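8-demethyl-8-aminoriboflavin-5'-phosphate synthase (PDB 5MLD) replaces the C-8 methyl group of FMN with an amino group through combined oxidation, decarboxylation and transamination, in the biosynthesis of the antibiotic roseoflavin. Local coordinates at residues A[85-90]-A[127-132]; A[5-10]-A[39-44]; A[136-141]-A[161-166]. All coordinates share one frame; numbering follows the deposited sequence.

Contact 1. Residues A[85-90]-A[127-132]; sequences LVIATP and AGLLMC. With 8DP (8-demethyl-8-aminoriboflavin-5'-phosphate), chain I.
Val86 and Ala88 pack against Leu130 where two adjacent parallel strands of the flavodoxin-like sheet, 85-90 and 127-132, run in register at 15° to each other. Five backbone N-H...O bonds zip the seam. In the shortest, Thr89 N sits 2.8 Å from Leu130 O, nearly along the C=O axis, and the same oxygen takes the CA-H of Ala88, its CA 3.1 Å away. The packing is tight in the middle. Leu130 CG stands beside its own backbone N (chi1 -61°), 3.9 Å from Val86 CG1, while Leu130 CB meets Ala88 CB. On the face of Ile87 and Leu129, Leu129 CD1 turns back across the seam to 3.3 Å from Ile87 O and also presses on Ile87 CB. Thr89 and Met131 lie side by side, CG2 to CG 3.8 Å; beyond CG the methionine leads away toward helix 138-152. All twelve residues are buried, so there is no solvent side; side-chain contact between the strands thins toward the two ends. The Leu85 side chain makes no close contact with 127-132 and leans on Leu8. At the other end Pro90 CB and CG border the phosphate end of the flavin product, and Cys132 O lies 3.1 Å from its ribityl oxygen O5. On the Met131 face, Thr89 OG1 donates to Pro90 O at 2.6 Å, in the carbonyl plane and on a lone pair.

Contact 2. Residues A[5-10]-A[39-44]; sequences ALILNT and TEVVRV
The carboxamide of Asn9 and the guanidinium of Arg43 are the flat groups here, and they meet obliquely, Asn9 ND2 4.2 Å from Arg43 NE. Both nitrogens are donors, and no hydrogen bond joins them; each group is held by other partners. Asn9 OD1 accepts from Thr11 N, and Asn9 ND2 donates to Gln22 OE1, while Arg43 NH1 donates to the carbonyls of Arg13 and Ser17. Arg43 CG rests 3.7 Å from the backbone Asn9 O. Behind these groups, strands 5-9 and 39-43 run parallel at 23°, joined by a regular ladder. Its straightest bond, from Ile7 N to Glu40 O, measures 2.9 Å with a 177° angle at the hydrogen. Leucines and valines interleave on one face. Leu6 CD1 reaches over the strand to 3.5 Å from Glu40 O and also touches Val42 CG2. Leu8 CD2 lies alongside Val42, 3.8 Å from its CB, whereas Val44 crosses Leu8 at about a right angle, CG1 to CB 4.0 Å. Past the strand ends, Thr10 CG2 and Val44 CG2 sit 4.0 Å apart. The pair forms the two strands of a beta-alpha-beta unit with helix 20-34. That helix packs on Asn9, Val41 and Thr39, helix 72-81 on the face of Leu6 and Leu8, and strand 84-92 flanks strand 4-9.

Contact 3. Residues A[136-141]-A[161-166]; sequences DGAHHV and AAYWLG. With 8DP (8-demethyl-8-aminoriboflavin-5'-phosphate), chain I.
Asp136 and Ala138 lie opposite Leu165 and Tyr163, their CA atoms 6.4 and 6.6 Å apart respectively, and no backbone hydrogen bond joins the two segments; Gly137, the N-cap of the helix that follows, makes the turn with a positive phi of 128°. Side chains carry the contact. Ala138 CB stands over one face of the Tyr163 ring in a CH-pi contact, shifted toward the rim on the CG-CD2 side and 3.6 Å from CG. The His139 ring comes to the phenol end obliquely, its plane at 72° to the tyrosine, CE1 3.2 Å from Tyr163 OH. That hydroxyl is hydrogen-bonded to Glu135 of a second subunit. Leu165 closes the other end, with CD1 4.0 Å from Ala138 CB and CD2 against Asp136 N. The Asp136 carboxylate reaches Gly137 N of the second subunit, so the contact lies at a subunit interface. The Asp136 backbone grips the flavin product twice: Asp136 N donates to O9 at 2.7 Å, nearly straight, and the pyrimidine N-H (atom N5 of the product) donates to Asp136 O. Such main-chain pairing with the pyrimidine edge, from the loop entering a helix, marks the flavin site of this flavodoxin-like fold.

All three contacts reach one largely parallel sheet of the flavodoxin-like domain and follow in series along the chain: contact 2, contact 1, contact 3. Contacts 1 and 2 are strand pairs; contact 3 sets a helix start on an outer strand. Contact 1 is central, its centre 9 Å from that of contact 2 and 10 Å from that of contact 3, whereas contacts 2 and 3 lie 19 Å apart between centres and do not touch. The strand order is 38-43, 4-9, 84-92, 125-132, 161-164. Strand 125-132 leads into helix 138-152. Contacts 1 and 3 both touch the flavin, one beside its ribityl phosphate chain and the other at its pyrimidine edge.

Contact 1. Residues A[85-90]-A[127-132]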
loop_
_atom_site.group_PDB
_atom_site.type_symbol
_atom_site.label_atom_id
_atom_site.label_comp_id
_atom_site.label_asym_id
_atom_site.label_seq_id
_atom_site.Cartn_x
_atom_site.Cartn_y
_atom_site.Cartn_z
ATOM N N LEU A 85 -12.249 -9.933 16.735
ATOM C CA LEU A 85 -12.398 -8.512 16.436
ATOM C C LEU A 85 -12.610 -8.374 14.934
ATOM O O LEU A 85 -11.753 -8.772 14.146
ATOM C CB LEU A 85 -11.167 -7.714 16.880
ATOM C CG LEU A 85 -11.275 -6.221 16.522
ATOM C CD1 LEU A 85 -12.385 -5.572 17.335
ATOM C CD2 LEU A 85 -9.976 -5.477 16.750
ATOM N N VAL A 86 -13.771 -7.884 14.535
ATOM C CA VAL A 86 -14.041 -7.608 13.132
ATOM C C VAL A 86 -14.068 -6.104 12.976
ATOM O O VAL A 86 -14.969 -5.442 13.511
ATOM C CB VAL A 86 -15.367 -8.214 12.664
ATOM C CG1 VAL A 86 -15.609 -7.836 11.199
ATOM C CG2 VAL A 86 -15.375 -9.735 12.889
ATOM N N ILE A 87 -13.114 -5.557 12.227
ATOM C CA ILE A 87 -13.204 -4.154 11.829
ATOM C C ILE A 87 -14.086 -4.087 10.589
ATOM O O ILE A 87 -13.833 -4.775 9.596
ATOM C CB ILE A 87 -11.820 -3.549 11.553
ATOM C CG1 ILE A 87 -10.886 -3.663 12.771
ATOM C CG2 ILE A 87 -11.985 -2.092 11.083
ATOM C CD1 ILE A 87 -11.320 -2.867 13.967
ATOM N N ALA A 88 -15.132 -3.281 10.649
ATOM C CA ALA A 88 -16.057 -3.153 9.527
ATOM C C ALA A 88 -15.943 -1.709 9.061
ATOM O O ALA A 88 -16.563 -0.814 9.642
ATOM C CB ALA A 88 -17.483 -3.520 9.922
ATOM N N THR A 89 -15.158 -1.489 8.014
ATOM C CA THR A 89 -14.809 -0.119 7.707
ATOM C C THR A 89 -15.218 0.257 6.290
ATOM O O THR A 89 -15.019 -0.517 5.346
ATOM C CB THR A 89 -13.295 0.123 7.896
ATOM O OG1 THR A 89 -13.010 1.508 7.662
ATOM C CG2 THR A 89 -12.445 -0.759 6.957
ATOM N N PRO A 90 -15.801 1.438 6.111
ATOM C CA PRO A 90 -15.804 2.042 4.781
ATOM C C PRO A 90 -14.368 2.322 4.370
ATOM O O PRO A 90 -13.454 2.366 5.201
ATOM C CB PRO A 90 -16.592 3.347 4.972
ATOM C CG PRO A 90 -17.175 3.296 6.335
ATOM C CD PRO A 90 -16.352 2.337 7.139
ATOM N N ALA A 127 -8.821 -11.985 14.113
ATOM C CA ALA A 127 -9.289 -10.794 13.418
ATOM C C ALA A 127 -9.938 -11.158 12.091
ATOM O O ALA A 127 -9.490 -12.069 11.385
ATOM C CB ALA A 127 -8.145 -9.802 13.169
ATOM N N GLY A 128 -11.008 -10.426 11.767
ATOM C CA GLY A 128 -11.592 -10.461 10.447
ATOM C C GLY A 128 -11.888 -9.042 10.008
ATOM O O GLY A 128 -11.733 -8.088 10.774
ATOM N N LEU A 129 -12.329 -8.914 8.768
ATOM C CA LEU A 129 -12.481 -7.592 8.190
ATOM C C LEU A 129 -13.716 -7.583 7.302
ATOM O O LEU A 129 -13.912 -8.513 6.515
ATOM C CB LEU A 129 -11.227 -7.253 7.396
ATOM C CG LEU A 129 -10.921 -5.823 7.028
ATOM C CD1 LEU A 129 -10.828 -4.965 8.291
ATOM C CD2 LEU A 129 -9.601 -5.873 6.328
ATOM N N LEU A 130 -14.552 -6.555 7.453
ATOM C CA LEU A 130 -15.617 -6.238 6.506
ATOM C C LEU A 130 -15.341 -4.855 5.929
ATOM O O LEU A 130 -15.059 -3.919 6.684
ATOM C CB LEU A 130 -16.991 -6.263 7.180
ATOM C CG LEU A 130 -17.429 -7.596 7.805
ATOM C CD1 LEU A 130 -18.709 -7.402 8.564
ATOM C CD2 LEU A 130 -17.599 -8.706 6.738
ATOM N N MET A 131 -15.401 -4.714 4.601
ATOM C CA MET A 131 -15.077 -3.426 3.991
ATOM C C MET A 131 -16.107 -3.062 2.932
ATOM O O MET A 131 -16.655 -3.933 2.246
ATOM C CB MET A 131 -13.679 -3.424 3.356
ATOM C CG MET A 131 -12.529 -3.507 4.334
ATOM S SD MET A 131 -11.012 -3.883 3.457
ATOM C CE MET A 131 -11.262 -5.571 2.941
ATOM N N CYS A 132 -16.345 -1.762 2.780
ATOM C CA CYS A 132 -17.276 -1.268 1.768
ATOM C C CYS A 132 -16.651 -0.048 1.108
ATOM O O CYS A 132 -16.293 0.900 1.800
ATOM C CB CYS A 132 -18.623 -0.892 2.392
ATOM S SG CYS A 132 -19.857 -0.813 1.139
HETATM C C4 8DP I . -16.914 5.153 0.402
HETATM C C5 8DP I . -16.680 5.963 -0.879
HETATM C C8 8DP I . -15.483 9.590 1.013
HETATM N N3 8DP I . -12.549 7.198 -0.713
HETATM C C2 8DP I . -19.098 4.326 1.501
HETATM N N2 8DP I . -16.451 10.459 1.634
HETATM N N1 8DP I . -15.228 6.420 -0.843
HETATM C C6 8DP I . -14.877 7.566 -0.207
HETATM O O6 8DP I . -18.875 6.545 0.777
HETATM N N4 8DP I . -14.590 4.496 -2.035
HETATM C C12 8DP I . -13.525 7.968 -0.164
HETATM C C13 8DP I . -14.260 5.648 -1.400
HETATM C C14 8DP I . -12.915 6.039 -1.327
HETATM C C15 8DP I . -11.960 5.203 -1.920
HETATM C C16 8DP I . -13.657 3.741 -2.578
HETATM C C1 8DP I . -19.905 4.710 2.745
HETATM C C3 8DP I . -18.123 5.485 1.290
HETATM C C7 8DP I . -15.873 8.400 0.364
HETATM C C9 8DP I . -14.109 9.968 1.052
HETATM O O1 8DP I . -20.822 2.902 6.058
HETATM P P1 8DP I . -20.706 4.124 5.120
HETATM O O2 8DP I . -22.140 4.562 4.660
HETATM O O3 8DP I . -19.983 5.284 5.791
HETATM O O4 8DP I . -19.900 3.670 3.796
HETATM O O5 8DP I . -18.503 3.096 1.722
HETATM O O7 8DP I . -16.158 4.231 0.765
HETATM C C10 8DP I . -13.673 11.245 1.738
HETATM C C11 8DP I . -13.159 9.161 0.479
HETATM O O8 8DP I . -10.603 5.522 -1.877
HETATM N N5 8DP I . -12.354 4.076 -2.525
HETATM O O9 8DP I . -13.976 2.526 -3.234
#

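Contact 2. Residues A[5-10]-A[39-44]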
loop_
_atom_site.group_PDB
_atom_site.type_symbol
_atom_site.label_atom_id
_atom_site.label_comp_id
_atom_site.label_asym_id
_atom_site.label_seq_id
_atom_site.Cartn_x
_atom_site.Cartn_y
_atom_site.Cartn_z
ATOM N N ALA A 5 -17.711 -12.117 19.544
ATOM C CA ALA A 5 -17.231 -11.374 18.388
ATOM C C ALA A 5 -17.643 -9.917 18.543
ATOM O O ALA A 5 -18.817 -9.625 18.778
ATOM C CB ALA A 5 -17.804 -11.943 17.091
ATOM N N LEU A 6 -16.681 -9.012 18.411
ATOM C CA LEU A 6 -16.929 -7.583 18.502
ATOM C C LEU A 6 -16.739 -6.999 17.110
ATOM O O LEU A 6 -15.661 -7.130 16.529
ATOM C CB LEU A 6 -15.988 -6.925 19.504
ATOM C CG LEU A 6 -16.158 -5.408 19.617
ATOM C CD1 LEU A 6 -17.582 -5.042 20.103
ATOM C CD2 LEU A 6 -15.085 -4.838 20.508
ATOM N N ILE A 7 -17.786 -6.383 16.566
ATOM C CA ILE A 7 -17.755 -5.815 15.219
ATOM C C ILE A 7 -17.796 -4.307 15.363
ATOM O O ILE A 7 -18.748 -3.773 15.934
ATOM C CB ILE A 7 -18.925 -6.312 14.361
ATOM C CG1 ILE A 7 -18.970 -7.856 14.385
ATOM C CG2 ILE A 7 -18.784 -5.759 12.934
ATOM C CD1 ILE A 7 -20.209 -8.481 13.732
ATOM N N LEU A 8 -16.772 -3.620 14.860
ATOM C CA LEU A 8 -16.678 -2.164 14.994
ATOM C C LEU A 8 -17.016 -1.543 13.644
ATOM O O LEU A 8 -16.229 -1.636 12.700
ATOM C CB LEU A 8 -15.285 -1.726 15.451
ATOM C CG LEU A 8 -14.811 -2.342 16.768
ATOM C CD1 LEU A 8 -13.418 -1.809 17.121
ATOM C CD2 LEU A 8 -15.813 -2.054 17.878
ATOM N N ASN A 9 -18.200 -0.935 13.543
ATOM C CA ASN A 9 -18.538 -0.159 12.358
ATOM C C ASN A 9 -17.834 1.186 12.474
ATOM O O ASN A 9 -18.164 1.994 13.350
ATOM C CB ASN A 9 -20.049 0.028 12.232
ATOM C CG ASN A 9 -20.420 0.700 10.943
ATOM O OD1 ASN A 9 -19.586 1.369 10.337
ATOM N ND2 ASN A 9 -21.661 0.524 10.507
ATOM N N THR A 10 -16.874 1.441 11.581
ATOM C CA THR A 10 -16.075 2.659 11.683
ATOM C C THR A 10 -16.523 3.736 10.693
ATOM O O THR A 10 -15.728 4.617 10.339
ATOM C CB THR A 10 -14.588 2.322 11.518
ATOM O OG1 THR A 10 -14.377 1.657 10.275
ATOM C CG2 THR A 10 -14.150 1.342 12.636
ATOM N N THR A 39 -22.437 -11.856 19.413
ATOM C CA THR A 39 -21.944 -10.696 18.682
ATOM C C THR A 39 -22.348 -9.407 19.373
ATOM O O THR A 39 -23.407 -9.319 20.006
ATOM C CB THR A 39 -22.471 -10.660 17.251
ATOM O OG1 THR A 39 -23.902 -10.549 17.272
ATOM C CG2 THR A 39 -22.066 -11.901 16.523
ATOM N N GLU A 40 -21.502 -8.398 19.219
ATOM C CA GLU A 40 -21.833 -7.042 19.628
ATOM C C GLU A 40 -21.348 -6.108 18.537
ATOM O O GLU A 40 -20.211 -6.249 18.080
ATOM C CB GLU A 40 -21.163 -6.689 20.950
ATOM C CG GLU A 40 -21.450 -5.280 21.414
ATOM C CD GLU A 40 -20.993 -5.060 22.838
ATOM O OE1 GLU A 40 -20.160 -5.865 23.330
ATOM O OE2 GLU A 40 -21.475 -4.089 23.462
ATOM N N VAL A 41 -22.190 -5.167 18.119
ATOM C CA VAL A 41 -21.813 -4.171 17.118
ATOM C C VAL A 41 -21.680 -2.837 17.831
ATOM O O VAL A 41 -22.588 -2.425 18.562
ATOM C CB VAL A 41 -22.846 -4.072 15.977
ATOM C CG1 VAL A 41 -22.390 -3.026 14.936
ATOM C CG2 VAL A 41 -23.090 -5.408 15.315
ATOM N N VAL A 42 -20.558 -2.158 17.621
ATOM C CA VAL A 42 -20.331 -0.821 18.159
ATOM C C VAL A 42 -20.041 0.096 16.985
ATOM O O VAL A 42 -19.204 -0.235 16.139
ATOM C CB VAL A 42 -19.166 -0.809 19.164
ATOM C CG1 VAL A 42 -18.755 0.608 19.493
ATOM C CG2 VAL A 42 -19.575 -1.556 20.436
ATOM N N ARG A 43 -20.757 1.220 16.901
ATOM C CA ARG A 43 -20.442 2.221 15.877
ATOM C C ARG A 43 -19.579 3.265 16.561
ATOM O O ARG A 43 -20.075 4.063 17.357
ATOM C CB ARG A 43 -21.683 2.857 15.254
ATOM C CG ARG A 43 -21.257 3.805 14.147
ATOM C CD ARG A 43 -22.464 4.502 13.478
ATOM N NE ARG A 43 -23.396 3.554 12.862
ATOM C CZ ARG A 43 -24.357 3.908 12.015
ATOM N NH1 ARG A 43 -24.484 5.177 11.671
ATOM N NH2 ARG A 43 -25.180 3.002 11.492
ATOM N N VAL A 44 -18.273 3.222 16.280
ATOM C CA VAL A 44 -17.315 3.892 17.145
ATOM C C VAL A 44 -17.481 5.407 17.097
ATOM O O VAL A 44 -17.231 6.086 18.099
ATOM C CB VAL A 44 -15.876 3.461 16.783
ATOM C CG1 VAL A 44 -15.731 1.945 16.890
ATOM C CG2 VAL A 44 -15.523 3.897 15.385
#

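Contact 3. Residues A[136-141]-A[161-166]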
loop_
_atom_site.group_PDB
_atom_site.type_symbol
_atom_site.label_atom_id
_atom_site.label_comp_id
_atom_site.label_asym_id
_atom_site.label_seq_id
_atom_site.Cartn_x
_atom_site.Cartn_y
_atom_site.Cartn_z
ATOM N N ASP A 136 -12.865 0.928 -5.080
ATOM C CA ASP A 136 -11.480 0.458 -5.082
ATOM C C ASP A 136 -10.835 0.614 -3.709
ATOM O O ASP A 136 -11.078 1.602 -3.016
ATOM C CB ASP A 136 -10.685 1.238 -6.138
ATOM C CG ASP A 136 -9.268 0.771 -6.270
ATOM O OD1 ASP A 136 -9.047 -0.436 -6.511
ATOM O OD2 ASP A 136 -8.370 1.620 -6.141
ATOM N N GLY A 137 -9.992 -0.358 -3.338
ATOM C CA GLY A 137 -9.163 -0.211 -2.148
ATOM C C GLY A 137 -9.239 -1.365 -1.161
ATOM O O GLY A 137 -8.530 -1.361 -0.149
ATOM N N ALA A 138 -10.082 -2.357 -1.453
ATOM C CA ALA A 138 -10.370 -3.402 -0.471
ATOM C C ALA A 138 -9.111 -4.184 -0.090
ATOM O O ALA A 138 -8.795 -4.331 1.096
ATOM C CB ALA A 138 -11.450 -4.339 -1.009
ATOM N N HIS A 139 -8.391 -4.723 -1.075
ATOM C CA HIS A 139 -7.229 -5.550 -0.719
ATOM C C HIS A 139 -6.096 -4.722 -0.102
ATOM O O HIS A 139 -5.346 -5.218 0.758
ATOM C CB HIS A 139 -6.768 -6.330 -1.953
ATOM C CG HIS A 139 -7.757 -7.370 -2.387
ATOM N ND1 HIS A 139 -8.570 -7.221 -3.492
ATOM C CD2 HIS A 139 -8.100 -8.557 -1.830
ATOM C CE1 HIS A 139 -9.357 -8.276 -3.606
ATOM N NE2 HIS A 139 -9.085 -9.105 -2.614
ATOM N N HIS A 140 -5.961 -3.468 -0.515
ATOM C CA HIS A 140 -4.964 -2.578 0.076
ATOM C C HIS A 140 -5.271 -2.310 1.550
ATOM O O HIS A 140 -4.391 -2.411 2.414
ATOM C CB HIS A 140 -4.919 -1.275 -0.730
ATOM C CG HIS A 140 -3.871 -0.304 -0.273
ATOM N ND1 HIS A 140 -3.908 1.033 -0.603
ATOM C CD2 HIS A 140 -2.749 -0.478 0.466
ATOM C CE1 HIS A 140 -2.860 1.645 -0.076
ATOM N NE2 HIS A 140 -2.136 0.748 0.570
ATOM N N VAL A 141 -6.530 -1.994 1.860
ATOM C CA VAL A 141 -6.906 -1.758 3.247
ATOM C C VAL A 141 -6.746 -3.026 4.069
ATOM O O VAL A 141 -6.260 -2.985 5.208
ATOM C CB VAL A 141 -8.349 -1.216 3.325
ATOM C CG1 VAL A 141 -8.786 -1.106 4.759
ATOM C CG2 VAL A 141 -8.429 0.150 2.660
ATOM N N ALA A 161 -11.144 -11.493 4.959
ATOM C CA ALA A 161 -11.590 -10.149 4.593
ATOM C C ALA A 161 -12.685 -10.240 3.540
ATOM O O ALA A 161 -12.439 -10.735 2.433
ATOM C CB ALA A 161 -10.423 -9.316 4.065
ATOM N N ALA A 162 -13.888 -9.763 3.880
ATOM C CA ALA A 162 -15.020 -9.718 2.962
ATOM C C ALA A 162 -15.380 -8.267 2.661
ATOM O O ALA A 162 -15.257 -7.401 3.527
ATOM C CB ALA A 162 -16.233 -10.432 3.550
ATOM N N TYR A 163 -15.847 -8.003 1.437
ATOM C CA TYR A 163 -15.960 -6.617 1.001
ATOM C C TYR A 163 -16.962 -6.507 -0.139
ATOM O O TYR A 163 -17.309 -7.498 -0.789
ATOM C CB TYR A 163 -14.585 -6.065 0.575
ATOM C CG TYR A 163 -13.992 -6.836 -0.572
ATOM C CD1 TYR A 163 -13.222 -7.960 -0.346
ATOM C CD2 TYR A 163 -14.227 -6.458 -1.889
ATOM C CE1 TYR A 163 -12.706 -8.684 -1.380
ATOM C CE2 TYR A 163 -13.699 -7.179 -2.944
ATOM C CZ TYR A 163 -12.947 -8.303 -2.677
ATOM O OH TYR A 163 -12.416 -9.057 -3.691
ATOM N N TRP A 164 -17.418 -5.273 -0.371
ATOM C CA TRP A 164 -18.187 -4.918 -1.551
ATOM C C TRP A 164 -17.535 -3.709 -2.214
ATOM O O TRP A 164 -17.100 -2.782 -1.535
ATOM C CB TRP A 164 -19.652 -4.587 -1.205
ATOM C CG TRP A 164 -20.507 -4.308 -2.431
ATOM C CD1 TRP A 164 -21.249 -5.213 -3.129
ATOM C CD2 TRP A 164 -20.702 -3.042 -3.077
ATOM N NE1 TRP A 164 -21.886 -4.602 -4.177
ATOM C CE2 TRP A 164 -21.581 -3.260 -4.162
ATOM C CE3 TRP A 164 -20.231 -1.745 -2.836
ATOM C CZ2 TRP A 164 -21.990 -2.229 -5.022
ATOM C CZ3 TRP A 164 -20.636 -0.713 -3.688
ATOM C CH2 TRP A 164 -21.509 -0.960 -4.768
ATOM N N LEU A 165 -17.466 -3.742 -3.535
ATOM C CA LEU A 165 -17.038 -2.619 -4.354
ATOM C C LEU A 165 -17.877 -2.619 -5.618
ATOM O O LEU A 165 -18.225 -3.683 -6.137
ATOM C CB LEU A 165 -15.549 -2.711 -4.772
ATOM C CG LEU A 165 -14.488 -2.890 -3.687
ATOM C CD1 LEU A 165 -13.199 -3.201 -4.435
ATOM C CD2 LEU A 165 -14.372 -1.661 -2.812
ATOM N N GLY A 166 -18.188 -1.426 -6.125
ATOM C CA GLY A 166 -18.691 -1.317 -7.476
ATOM C C GLY A 166 -17.570 -1.213 -8.512
ATOM O O GLY A 166 -16.381 -1.377 -8.203
HETATM C C4 8DP I . -16.914 5.153 0.402
HETATM C C5 8DP I . -16.680 5.963 -0.879
HETATM C C8 8DP I . -15.483 9.590 1.013
HETATM N N3 8DP I . -12.549 7.198 -0.713
HETATM C C2 8DP I . -19.098 4.326 1.501
HETATM N N2 8DP I . -16.451 10.459 1.634
HETATM N N1 8DP I . -15.228 6.420 -0.843
HETATM C C6 8DP I . -14.877 7.566 -0.207
HETATM O O6 8DP I . -18.875 6.545 0.777
HETATM N N4 8DP I . -14.590 4.496 -2.035
HETATM C C12 8DP I . -13.525 7.968 -0.164
HETATM C C13 8DP I . -14.260 5.648 -1.400
HETATM C C14 8DP I . -12.915 6.039 -1.327
HETATM C C15 8DP I . -11.960 5.203 -1.920
HETATM C C16 8DP I . -13.657 3.741 -2.578
HETATM C C1 8DP I . -19.905 4.710 2.745
HETATM C C3 8DP I . -18.123 5.485 1.290
HETATM C C7 8DP I . -15.873 8.400 0.364
HETATM C C9 8DP I . -14.109 9.968 1.052
HETATM O O1 8DP I . -20.822 2.902 6.058
HETATM P P1 8DP I . -20.706 4.124 5.120
HETATM O O2 8DP I . -22.140 4.562 4.660
HETATM O O3 8DP I . -19.983 5.284 5.791
HETATM O O4 8DP I . -19.900 3.670 3.796
HETATM O O5 8DP I . -18.503 3.096 1.722
HETATM O O7 8DP I . -16.158 4.231 0.765
HETATM C C10 8DP I . -13.673 11.245 1.738
HETATM C C11 8DP I . -13.159 9.161 0.479
HETATM O O8 8DP I . -10.603 5.522 -1.877
HETATM N N5 8DP I . -12.354 4.076 -2.525
HETATM O O9 8DP I . -13.976 2.526 -3.234
#